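Local coordinates for Ufm1-specific protease (Caenorhabditis elegans, PDB 5EJJ), which acts as a thiol protease that cleaves the peptide bond at the C-terminal glycine of the ubiquitin-like modifier ufm-1 on its target proteins, at residues L57-S60 / N61-L65. Sequence-based numbering, arbitrary orientation.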
loop_
_atom_site.group_PDB
_atom_site.type_symbol
_atom_site.label_atom_id
_atom_site.label_comp_id
_atom_site.label_asym_id
_atom_site.label_seq_id
_atom_site.Cartn_x
_atom_site.Cartn_y
_atom_site.Cartn_z
ATOM N N LEU A 57 -10.075 -0.200 -23.616
ATOM C CA LEU A 57 -11.192 -1.109 -23.347
ATOM C C LEU A 57 -11.090 -2.408 -24.142
ATOM O O LEU A 57 -12.109 -3.002 -24.510
ATOM C CB LEU A 57 -12.539 -0.444 -23.595
ATOM C CG LEU A 57 -12.807 0.705 -22.628
ATOM C CD1 LEU A 57 -14.030 1.490 -23.048
ATOM C CD2 LEU A 57 -12.974 0.195 -21.208
ATOM N N THR A 58 -9.847 -2.833 -24.385
ATOM C CA THR A 58 -9.524 -4.086 -25.055
ATOM C C THR A 58 -9.637 -5.277 -24.115
ATOM O O THR A 58 -9.341 -5.170 -22.931
ATOM C CB THR A 58 -8.068 -4.065 -25.549
ATOM O OG1 THR A 58 -7.191 -3.785 -24.452
ATOM C CG2 THR A 58 -7.867 -3.000 -26.601
ATOM N N GLU A 59 -10.038 -6.420 -24.659
ATOM C CA GLU A 59 -9.985 -7.688 -23.934
ATOM C C GLU A 59 -8.598 -7.983 -23.373
ATOM O O GLU A 59 -8.469 -8.655 -22.354
ATOM C CB GLU A 59 -10.410 -8.842 -24.838
ATOM C CG GLU A 59 -11.614 -9.610 -24.334
ATOM C CD GLU A 59 -11.236 -10.728 -23.368
ATOM O OE1 GLU A 59 -10.505 -11.654 -23.790
ATOM O OE2 GLU A 59 -11.673 -10.682 -22.192
ATOM N N SER A 60 -7.562 -7.489 -24.043
ATOM C CA SER A 60 -6.182 -7.694 -23.577
ATOM C C SER A 60 -5.942 -7.017 -22.236
ATOM O O SER A 60 -5.321 -7.603 -21.341
ATOM C CB SER A 60 -5.158 -7.176 -24.594
ATOM O OG SER A 60 -5.521 -7.561 -25.910
ATOM N N ASN A 61 -6.431 -5.785 -22.104
ATOM C CA ASN A 61 -6.266 -5.047 -20.859
ATOM C C ASN A 61 -7.201 -5.547 -19.773
ATOM O O ASN A 61 -6.861 -5.480 -18.603
ATOM C CB ASN A 61 -6.382 -3.527 -21.061
ATOM C CG ASN A 61 -5.080 -2.905 -21.597
ATOM O OD1 ASN A 61 -3.998 -3.473 -21.422
ATOM N ND2 ASN A 61 -5.183 -1.739 -22.254
ATOM N N ARG A 62 -8.360 -6.069 -20.150
ATOM C CA ARG A 62 -9.269 -6.592 -19.149
ATOM C C ARG A 62 -8.566 -7.726 -18.437
ATOM O O ARG A 62 -8.549 -7.793 -17.216
ATOM C CB ARG A 62 -10.579 -7.079 -19.767
ATOM C CG ARG A 62 -11.693 -7.282 -18.752
ATOM C CD ARG A 62 -12.822 -8.221 -19.244
ATOM N NE ARG A 62 -12.353 -9.512 -19.787
ATOM C CZ ARG A 62 -11.703 -10.470 -19.104
ATOM N NH1 ARG A 62 -11.396 -10.335 -17.814
ATOM N NH2 ARG A 62 -11.341 -11.587 -19.731
ATOM N N GLN A 63 -7.961 -8.611 -19.213
ATOM C CA GLN A 63 -7.229 -9.737 -18.656
ATOM C C GLN A 63 -6.011 -9.298 -17.865
ATOM O O GLN A 63 -5.628 -9.959 -16.901
ATOM C CB GLN A 63 -6.765 -10.673 -19.761
ATOM C CG GLN A 63 -7.868 -11.306 -20.567
ATOM C CD GLN A 63 -7.317 -12.117 -21.717
ATOM O OE1 GLN A 63 -6.099 -12.321 -21.826
ATOM N NE2 GLN A 63 -8.205 -12.587 -22.587
ATOM N N PHE A 64 -5.369 -8.209 -18.271
ATOM C CA PHE A 64 -4.261 -7.727 -17.456
ATOM C C PHE A 64 -4.748 -7.240 -16.092
ATOM O O PHE A 64 -4.140 -7.543 -15.068
ATOM C CB PHE A 64 -3.450 -6.632 -18.125
ATOM C CG PHE A 64 -2.283 -6.201 -17.300
ATOM C CD1 PHE A 64 -1.136 -6.999 -17.220
ATOM C CD2 PHE A 64 -2.341 -5.030 -16.549
ATOM C CE1 PHE A 64 -0.058 -6.620 -16.444
ATOM C CE2 PHE A 64 -1.270 -4.637 -15.766
ATOM C CZ PHE A 64 -0.125 -5.429 -15.710
ATOM N N LEU A 65 -5.845 -6.493 -16.087
ATOM C CA LEU A 65 -6.403 -5.985 -14.846
ATOM C C LEU A 65 -6.711 -7.112 -13.884
ATOM O O LEU A 65 -6.197 -7.119 -12.771
ATOM C CB LEU A 65 -7.660 -5.145 -15.093
ATOM C CG LEU A 65 -7.416 -3.846 -15.864
ATOM C CD1 LEU A 65 -8.671 -3.053 -15.887
ATOM C CD2 LEU A 65 -6.303 -3.038 -15.266
#
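Carboxylate oxygen OE2 of E59 is gripped by two nitrogens of R62, with NE at 2.8 Å and NH2 at 2.6 Å from OE2. This is a side-on salt bridge to a single oxygen: NH2 meets the syn lone pair, NE arrives nearly along the C-O axis, and carboxylate and guanidinium planes lie 31° apart. A bend at chi3 of R62 brings the NE edge round to the glutamate, while NH1 forms a second salt bridge with E66. The other oxygen, E59 OE1, takes a weak bond from Q63 NE2 at 2.8 Å, its N-H bent to 128° and the amide plane steeply turned from the carboxylate.

These side chains lie at the N-terminal end of helix 59-68, in the N-terminal MPN domain region. T58 is its N-cap: OG1 accepts from N61 N at 3.2 Å, because a chi1 of 55° sets that hydroxyl between the backbone N and the carbonyl carbon. The helical i to i+4 pattern follows in R62 N to T58 O (3.1 Å), Q63 N to E59 O and F64 N to S60 O. F64 itself packs against helices 312-325 and 253-280.

With its negative charge in the first turn, E59 would be expected to interact favourably with the helix dipole, and R62, shared between E59 and E66, would balance charge along this surface.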